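Local coordinates for protein fatty acyl CoA synthetase FADD13 (FATTY-ACYL-CoA SYNTHETASE) (Mycobacterium tuberculosis, PDB 3R44) that belongs to the ANL clan of AMP-binding enzymes, as a fatty acyl-CoA synthetase with a large N-terminal part and a small C-terminal domain, at residues Ala72-Asn77 and Pro127-Ile132; Asp212-Pro217 and Val229-Met234; Asp414-Gly419 and Val441-Leu446. One frame throughout, in Å; residues are numbered along the deposited sequence.

How the interactions relate
All three contacts are buried, and each brings apolar side chains against a strand. Interactions 1 and 2 are both strand-to-helix packing within the AMP-binding part of the chain. They belong to different beta-sheets, a four-stranded parallel one and a nine-stranded mixed one, and their centres lie 25 Å apart. Interaction 1 is purely aliphatic and smaller. Interaction 2 adds an aromatic ring and a serine hydroxyl that is bonded inside its own helix. Interaction 3 stands apart, with its nearest atoms about 23 Å from interaction 2. It joins a hairpin to an edge strand of the C-terminal domain. There backbone polar groups lie beside the apolar contact, and a water bridges them.

Interaction 1: residues Ala72-Asn77 and Pro127-Ile132; sequences ALLMPN and PVIDAI
Leu74 reaches over the flank of helix 126-134 with its CD2 methyl and overlaps Val128 and Ile129. This is strand-to-helix packing in a parallel alpha/beta sheet of four strands. Leu74 ends strand 70-74. The helix belongs to the beta-alpha-beta crossover that leaves the adjacent strand 118-121 and returns in strand 144-147. The contact is thin. Of residues 72-77, Leu74 alone meets residues 127-132, and the backbones stay well apart, with 9.2 Å from Leu74 CA to Ile129 CA. CG of Leu74 stands anti to the backbone N (chi1 -172°), which extends the side chain from the sheet toward the helix. Leu74 and Ile129 lie alongside with their ends pointing opposite ways, whereas Val128 lies across the leucine. Ile129 also packs on Val119 and Tyr121 of strand 118-121, so the helix rests on two neighbouring strands. Helix 104-114 covers the same face beside it and touches Ala72 and Ile132. Leu73 points to the other face, where helix 79-91 meets it. The closest approach is Leu74 CD2 to Ile129 CD1 at 3.7 Å. On the Val128 side, Leu74 CD2 lies 4.1 Å from Val128 CG1.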
loop_
_atom_site.group_PDB
_atom_site.type_symbol
_atom_site.label_atom_id
_atom_site.label_comp_id
_atom_site.label_asym_id
_atom_site.label_seq_id
_atom_site.Cartn_x
_atom_site.Cartn_y
_atom_site.Cartn_z
ATOM N N ALA A 72 17.272 8.275 0.892
ATOM C CA ALA A 72 15.998 8.407 0.177
ATOM C C ALA A 72 16.144 7.835 -1.230
ATOM O O ALA A 72 17.165 8.022 -1.900
ATOM C CB ALA A 72 15.537 9.894 0.118
ATOM N N LEU A 73 15.073 7.204 -1.693
ATOM C CA LEU A 73 15.023 6.554 -3.010
ATOM C C LEU A 73 13.863 7.130 -3.773
ATOM O O LEU A 73 12.705 6.928 -3.389
ATOM C CB LEU A 73 14.905 5.031 -2.883
ATOM C CG LEU A 73 16.017 4.313 -2.108
ATOM C CD1 LEU A 73 15.623 2.819 -1.930
ATOM C CD2 LEU A 73 17.350 4.486 -2.784
ATOM N N LEU A 74 14.171 7.883 -4.822
ATOM C CA LEU A 74 13.137 8.518 -5.667
ATOM C C LEU A 74 13.359 8.133 -7.129
ATOM O O LEU A 74 14.020 8.855 -7.893
ATOM C CB LEU A 74 13.223 10.048 -5.475
ATOM C CG LEU A 74 12.176 10.976 -6.075
ATOM C CD1 LEU A 74 10.746 10.642 -5.503
ATOM C CD2 LEU A 74 12.509 12.480 -5.914
ATOM N N MET A 75 12.883 6.950 -7.494
ATOM C CA MET A 75 13.263 6.377 -8.756
ATOM C C MET A 75 12.246 5.356 -9.258
ATOM O O MET A 75 11.408 4.855 -8.504
ATOM C CB MET A 75 14.644 5.711 -8.659
ATOM C CG MET A 75 14.684 4.584 -7.666
ATOM S SD MET A 75 16.393 4.123 -7.185
ATOM C CE MET A 75 16.683 5.333 -5.951
ATOM N N PRO A 76 12.357 5.040 -10.542
ATOM C CA PRO A 76 11.499 4.043 -11.125
ATOM C C PRO A 76 11.832 2.671 -10.638
ATOM O O PRO A 76 12.934 2.412 -10.104
ATOM C CB PRO A 76 11.845 4.081 -12.602
ATOM C CG PRO A 76 13.067 4.758 -12.732
ATOM C CD PRO A 76 13.220 5.667 -11.562
ATOM N N ASN A 77 10.894 1.774 -10.834
ATOM C CA ASN A 77 11.172 0.365 -10.513
ATOM C C ASN A 77 12.372 -0.121 -11.330
ATOM O O ASN A 77 12.465 0.110 -12.560
ATOM C CB ASN A 77 9.957 -0.487 -10.880
ATOM C CG ASN A 77 8.857 -0.376 -9.875
ATOM O OD1 ASN A 77 8.760 0.616 -9.135
ATOM N ND2 ASN A 77 7.995 -1.378 -9.847
ATOM N N PRO A 127 13.376 16.742 -12.494
ATOM C CA PRO A 127 12.749 18.036 -12.295
ATOM C C PRO A 127 12.341 18.354 -10.851
ATOM O O PRO A 127 12.472 19.512 -10.433
ATOM C CB PRO A 127 11.502 17.966 -13.196
ATOM C CG PRO A 127 11.773 16.850 -14.141
ATOM C CD PRO A 127 12.541 15.886 -13.344
ATOM N N VAL A 128 11.833 17.369 -10.105
ATOM C CA VAL A 128 11.540 17.579 -8.688
ATOM C C VAL A 128 12.794 17.906 -7.882
ATOM O O VAL A 128 12.787 18.849 -7.084
ATOM C CB VAL A 128 10.779 16.358 -8.037
ATOM C CG1 VAL A 128 11.041 16.251 -6.570
ATOM C CG2 VAL A 128 9.275 16.459 -8.327
ATOM N N ILE A 129 13.860 17.146 -8.111
ATOM C CA ILE A 129 15.093 17.333 -7.367
ATOM C C ILE A 129 15.684 18.695 -7.703
ATOM O O ILE A 129 16.145 19.422 -6.814
ATOM C CB ILE A 129 16.119 16.199 -7.648
ATOM C CG1 ILE A 129 15.637 14.875 -7.086
ATOM C CG2 ILE A 129 17.525 16.624 -7.138
ATOM C CD1 ILE A 129 15.335 14.850 -5.517
ATOM N N ASP A 130 15.649 19.064 -8.981
ATOM C CA ASP A 130 16.147 20.377 -9.399
ATOM C C ASP A 130 15.410 21.505 -8.689
ATOM O O ASP A 130 16.033 22.413 -8.139
ATOM C CB ASP A 130 16.013 20.554 -10.915
ATOM C CG ASP A 130 17.032 19.718 -11.694
ATOM O OD1 ASP A 130 17.965 19.147 -11.081
ATOM O OD2 ASP A 130 16.893 19.607 -12.925
ATOM N N ALA A 131 14.081 21.408 -8.671
ATOM C CA ALA A 131 13.246 22.409 -8.009
ATOM C C ALA A 131 13.645 22.473 -6.522
ATOM O O ALA A 131 13.797 23.559 -5.953
ATOM C CB ALA A 131 11.749 22.060 -8.174
ATOM N N ILE A 132 13.820 21.312 -5.896
ATOM C CA ILE A 132 14.218 21.259 -4.476
ATOM C C ILE A 132 15.625 21.862 -4.215
ATOM O O ILE A 132 15.796 22.666 -3.295
ATOM C CB ILE A 132 14.136 19.836 -3.864
ATOM C CG1 ILE A 132 12.691 19.316 -3.886
ATOM C CG2 ILE A 132 14.656 19.873 -2.416
ATOM C CD1 ILE A 132 12.535 17.869 -3.463
#

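Interaction 2: residues Asp212-Pro217 and Val229-Met234; sequences DRLLLP and VIFSAM
Ser232 OG is hydrogen-bonded to Thr228 O, one turn earlier in the same helix. It is the polar atom that helix 223-235 brings to this contact, and it lies 4.4 Å from Leu214 CD1. The two elements are the first strand and the helix of the beta-alpha-beta unit made by strand 213-216, helix 223-235 and strand 238-241. The helix segment runs back almost antiparallel to the strand, at 171°, with 10.5 Å between the two axes. Leu214 and Leu216 sit two residues apart, on the strand face turned to the helix. Leu214 CD1 meets the far end of the Phe231 ring, 4.0 Å from Phe231 CE2 and equally near CZ, approaching obliquely. Phe231 CG takes the crowded position between the backbone N and the carbonyl carbon (chi1 85°), and this brings the ring end back to the strand. The ring also meets Trp202 of helix 192-205, with planes at about 20°. One turn before Ser232, Val229 CG2 packs against Leu216 CD2 at 4.0 Å, the two side chains roughly perpendicular. Leu239 of strand 238-241 touches both Val229 and Ser232. Methyls and one ring make up most of the contact, with the serine beside them. The buried hydroxyl is satisfied within its own helix, so the packing on the leucines is apolar and does not depend on polar bonds across it.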
loop_
_atom_site.group_PDB
_atom_site.type_symbol
_atom_site.label_atom_id
_atom_site.label_comp_id
_atom_site.label_asym_id
_atom_site.label_seq_id
_atom_site.Cartn_x
_atom_site.Cartn_y
_atom_site.Cartn_z
ATOM N N ASP A 212 8.177 -20.114 -8.113
ATOM C CA ASP A 212 7.106 -19.329 -8.734
ATOM C C ASP A 212 7.763 -18.067 -9.371
ATOM O O ASP A 212 8.816 -17.581 -8.950
ATOM C CB ASP A 212 6.037 -18.863 -7.728
ATOM C CG ASP A 212 4.923 -19.866 -7.491
ATOM O OD1 ASP A 212 4.738 -20.825 -8.289
ATOM O OD2 ASP A 212 4.159 -19.704 -6.478
ATOM N N ARG A 213 7.105 -17.571 -10.410
ATOM C CA ARG A 213 7.475 -16.351 -11.096
ATOM C C ARG A 213 6.372 -15.330 -10.893
ATOM O O ARG A 213 5.188 -15.597 -11.177
ATOM C CB ARG A 213 7.713 -16.659 -12.570
ATOM C CG ARG A 213 8.659 -17.768 -12.719
ATOM C CD ARG A 213 9.024 -18.168 -14.112
ATOM N NE ARG A 213 9.736 -17.195 -14.943
ATOM C CZ ARG A 213 11.056 -17.076 -15.010
ATOM N NH1 ARG A 213 11.808 -17.792 -14.209
ATOM N NH2 ARG A 213 11.620 -16.235 -15.882
ATOM N N LEU A 214 6.739 -14.156 -10.390
ATOM C CA LEU A 214 5.762 -13.217 -9.867
ATOM C C LEU A 214 5.900 -11.876 -10.574
ATOM O O LEU A 214 6.965 -11.220 -10.539
ATOM C CB LEU A 214 5.916 -13.091 -8.328
ATOM C CG LEU A 214 4.830 -12.239 -7.653
ATOM C CD1 LEU A 214 4.713 -12.599 -6.169
ATOM C CD2 LEU A 214 5.195 -10.755 -7.782
ATOM N N LEU A 215 4.814 -11.443 -11.205
ATOM C CA LEU A 215 4.778 -10.161 -11.914
ATOM C C LEU A 215 4.475 -9.004 -10.980
ATOM O O LEU A 215 3.441 -9.009 -10.253
ATOM C CB LEU A 215 3.743 -10.213 -13.024
ATOM C CG LEU A 215 3.532 -8.891 -13.733
ATOM C CD1 LEU A 215 4.740 -8.605 -14.644
ATOM C CD2 LEU A 215 2.176 -8.954 -14.506
ATOM N N LEU A 216 5.385 -8.050 -10.955
ATOM C CA LEU A 216 5.250 -6.804 -10.192
ATOM C C LEU A 216 5.130 -5.635 -11.161
ATOM O O LEU A 216 6.124 -5.204 -11.753
ATOM C CB LEU A 216 6.454 -6.564 -9.276
ATOM C CG LEU A 216 6.267 -5.373 -8.331
ATOM C CD1 LEU A 216 4.968 -5.398 -7.585
ATOM C CD2 LEU A 216 7.457 -5.301 -7.380
ATOM N N PRO A 217 3.904 -5.113 -11.326
ATOM C CA PRO A 217 3.768 -4.013 -12.264
ATOM C C PRO A 217 3.267 -2.759 -11.529
ATOM O O PRO A 217 2.665 -1.855 -12.172
ATOM C CB PRO A 217 2.685 -4.532 -13.199
ATOM C CG PRO A 217 1.720 -5.188 -12.205
ATOM C CD PRO A 217 2.589 -5.750 -11.101
ATOM N N VAL A 229 8.787 -7.854 -2.890
ATOM C CA VAL A 229 10.196 -8.073 -3.250
ATOM C C VAL A 229 10.904 -8.949 -2.188
ATOM O O VAL A 229 11.650 -9.889 -2.484
ATOM C CB VAL A 229 10.894 -6.716 -3.417
ATOM C CG1 VAL A 229 12.469 -6.824 -3.391
ATOM C CG2 VAL A 229 10.340 -5.940 -4.651
ATOM N N ILE A 230 10.700 -8.619 -0.920
ATOM C CA ILE A 230 11.315 -9.343 0.190
ATOM C C ILE A 230 10.787 -10.796 0.334
ATOM O O ILE A 230 11.554 -11.739 0.526
ATOM C CB ILE A 230 11.135 -8.578 1.562
ATOM C CG1 ILE A 230 11.710 -7.146 1.486
ATOM C CG2 ILE A 230 11.758 -9.389 2.719
ATOM C CD1 ILE A 230 13.026 -7.094 0.876
ATOM N N PHE A 231 9.494 -11.003 0.222
ATOM C CA PHE A 231 9.002 -12.368 0.337
ATOM C C PHE A 231 9.361 -13.206 -0.853
ATOM O O PHE A 231 9.508 -14.398 -0.708
ATOM C CB PHE A 231 7.542 -12.502 0.818
ATOM C CG PHE A 231 6.473 -12.402 -0.257
ATOM C CD1 PHE A 231 5.447 -11.448 -0.123
ATOM C CD2 PHE A 231 6.455 -13.255 -1.347
ATOM C CE1 PHE A 231 4.392 -11.372 -1.090
ATOM C CE2 PHE A 231 5.416 -13.218 -2.292
ATOM C CZ PHE A 231 4.397 -12.266 -2.171
ATOM N N SER A 232 9.640 -12.560 -1.970
ATOM C CA SER A 232 10.160 -13.263 -3.133
ATOM C C SER A 232 11.527 -13.882 -2.822
ATOM O O SER A 232 11.797 -15.052 -3.162
ATOM C CB SER A 232 10.218 -12.357 -4.361
ATOM O OG SER A 232 8.901 -12.107 -4.843
ATOM N N ALA A 233 12.439 -13.111 -2.239
ATOM C CA ALA A 233 13.713 -13.687 -1.828
ATOM C C ALA A 233 13.539 -14.752 -0.744
ATOM O O ALA A 233 14.211 -15.797 -0.730
ATOM C CB ALA A 233 14.682 -12.587 -1.369
ATOM N N MET A 234 12.670 -14.483 0.204
ATOM C CA MET A 234 12.399 -15.431 1.272
ATOM C C MET A 234 11.969 -16.797 0.749
ATOM O O MET A 234 12.489 -17.822 1.182
ATOM C CB MET A 234 11.329 -14.890 2.239
ATOM C CG MET A 234 10.995 -15.882 3.283
ATOM S SD MET A 234 10.052 -15.123 4.596
ATOM C CE MET A 234 11.049 -13.700 4.997
#

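Interaction 3: residues Asp414-Gly419 and Val441-Leu446; sequences DMIISG and VAVIGL
Ile416 presses its CD1 methyl against the backbone of Gly445 and Ile444, and against the side chain of Val443. The contact joins a small beta hairpin, strands 416-418 and 421-423, to strand 438-448, an edge strand of the three-stranded sheet in the C-terminal domain. The strand segments cross at 53°, with no backbone bonds directly between them. Ile416 CD1 lies 3.6 Å from Gly445 N and also 3.6 Å from Ile444 C, so the methyl rests on the peptide link between those residues. Val443 CG1 closes one side, 3.8 Å from Ile416 CD1. Gly445 has no side chain, and the other branch of the isoleucine, CG2, comes within 4.1 Å of Gly445 CA. CG1 of Ile416 lies beside its own backbone N (chi1 -56°) and the chain beyond is extended (chi2 162°), which carries CD1 along to Val443. Further out, Pro425 touches both Ile416 and Val443, and Ala455 of the next strand also meets Ile416. Backbone bonds hold Ile416 to Val423 in the hairpin, and Ala442, Ile444 and Leu446 to strand 454-461. Asp414 is held by a salt bridge to Arg508. A water joins the segments: it accepts from Gly445 N at 3.1 Å and donates to Asp414 O at 3.1 Å.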
loop_
_atom_site.group_PDB
_atom_site.type_symbol
_atom_site.label_atom_id
_atom_site.label_comp_id
_atom_site.label_asym_id
_atom_site.label_seq_id
_atom_site.Cartn_x
_atom_site.Cartn_y
_atom_site.Cartn_z
ATOM N N ASP A 414 -11.754 9.195 5.038
ATOM C CA ASP A 414 -13.071 9.699 4.755
ATOM C C ASP A 414 -13.829 10.130 5.997
ATOM O O ASP A 414 -14.911 10.700 5.912
ATOM C CB ASP A 414 -13.860 8.617 3.994
ATOM C CG ASP A 414 -13.272 8.342 2.584
ATOM O OD1 ASP A 414 -12.732 9.278 1.932
ATOM O OD2 ASP A 414 -13.313 7.176 2.142
ATOM N N MET A 415 -13.222 9.943 7.156
ATOM C CA MET A 415 -13.830 10.347 8.404
ATOM C C MET A 415 -14.035 11.877 8.435
ATOM O O MET A 415 -13.244 12.640 7.861
ATOM C CB MET A 415 -12.968 9.912 9.587
ATOM C CG MET A 415 -13.644 10.189 10.919
ATOM S SD MET A 415 -12.579 9.764 12.324
ATOM C CE MET A 415 -11.385 11.128 12.356
ATOM N N ILE A 416 -15.135 12.320 9.035
ATOM C CA ILE A 416 -15.506 13.738 9.088
ATOM C C ILE A 416 -15.323 14.220 10.520
ATOM O O ILE A 416 -15.732 13.545 11.443
ATOM C CB ILE A 416 -16.968 13.963 8.566
ATOM C CG1 ILE A 416 -17.109 13.384 7.144
ATOM C CG2 ILE A 416 -17.324 15.470 8.567
ATOM C CD1 ILE A 416 -18.536 13.117 6.637
ATOM N N ILE A 417 -14.672 15.358 10.723
ATOM C CA ILE A 417 -14.660 15.993 12.039
ATOM C C ILE A 417 -15.585 17.205 12.052
ATOM O O ILE A 417 -15.335 18.187 11.355
ATOM C CB ILE A 417 -13.259 16.395 12.436
ATOM C CG1 ILE A 417 -12.379 15.152 12.490
ATOM C CG2 ILE A 417 -13.266 17.020 13.818
ATOM C CD1 ILE A 417 -10.931 15.491 12.866
ATOM N N SER A 418 -16.686 17.090 12.786
ATOM C CA SER A 418 -17.721 18.107 12.785
ATOM C C SER A 418 -17.873 18.598 14.236
ATOM O O SER A 418 -18.151 17.805 15.119
ATOM C CB SER A 418 -18.995 17.513 12.156
ATOM O OG SER A 418 -20.050 18.436 12.092
ATOM N N GLY A 419 -17.579 19.884 14.477
ATOM C CA GLY A 419 -17.574 20.440 15.830
ATOM C C GLY A 419 -16.761 19.607 16.821
ATOM O O GLY A 419 -17.177 19.398 17.974
ATOM N N VAL A 441 -26.528 6.385 -1.988
ATOM C CA VAL A 441 -26.099 7.494 -1.093
ATOM C C VAL A 441 -24.602 7.457 -0.866
ATOM O O VAL A 441 -24.009 6.381 -0.704
ATOM C CB VAL A 441 -26.855 7.494 0.280
ATOM C CG1 VAL A 441 -26.638 6.223 1.017
ATOM C CG2 VAL A 441 -26.421 8.690 1.154
ATOM N N ALA A 442 -23.972 8.614 -0.898
ATOM C CA ALA A 442 -22.569 8.742 -0.507
ATOM C C ALA A 442 -22.501 9.928 0.378
ATOM O O ALA A 442 -23.050 10.969 0.025
ATOM C CB ALA A 442 -21.716 8.988 -1.714
ATOM N N VAL A 443 -21.735 9.838 1.475
ATOM C CA VAL A 443 -21.565 10.939 2.428
ATOM C C VAL A 443 -20.108 11.402 2.404
ATOM O O VAL A 443 -19.183 10.560 2.430
ATOM C CB VAL A 443 -22.005 10.549 3.859
ATOM C CG1 VAL A 443 -21.576 11.623 4.926
ATOM C CG2 VAL A 443 -23.538 10.315 3.902
ATOM N N ILE A 444 -19.938 12.712 2.296
ATOM C CA ILE A 444 -18.639 13.391 2.392
ATOM C C ILE A 444 -18.691 14.581 3.334
ATOM O O ILE A 444 -19.748 15.177 3.584
ATOM C CB ILE A 444 -18.133 13.922 1.029
ATOM C CG1 ILE A 444 -19.157 14.875 0.407
ATOM C CG2 ILE A 444 -17.794 12.748 0.109
ATOM C CD1 ILE A 444 -18.606 15.700 -0.813
ATOM N N GLY A 445 -17.528 15.003 3.801
ATOM C CA GLY A 445 -17.476 16.231 4.541
ATOM C C GLY A 445 -17.269 17.351 3.540
ATOM O O GLY A 445 -16.557 17.154 2.520
ATOM N N LEU A 446 -17.911 18.486 3.805
ATOM C CA LEU A 446 -17.697 19.712 3.051
ATOM C C LEU A 446 -17.226 20.750 4.023
ATOM O O LEU A 446 -17.682 20.757 5.172
ATOM C CB LEU A 446 -18.999 20.192 2.398
ATOM C CG LEU A 446 -19.458 19.331 1.223
ATOM C CD1 LEU A 446 -20.784 19.805 0.705
ATOM C CD2 LEU A 446 -18.457 19.291 0.078
HETATM O O HOH W 1 -15.288 12.882 3.735
#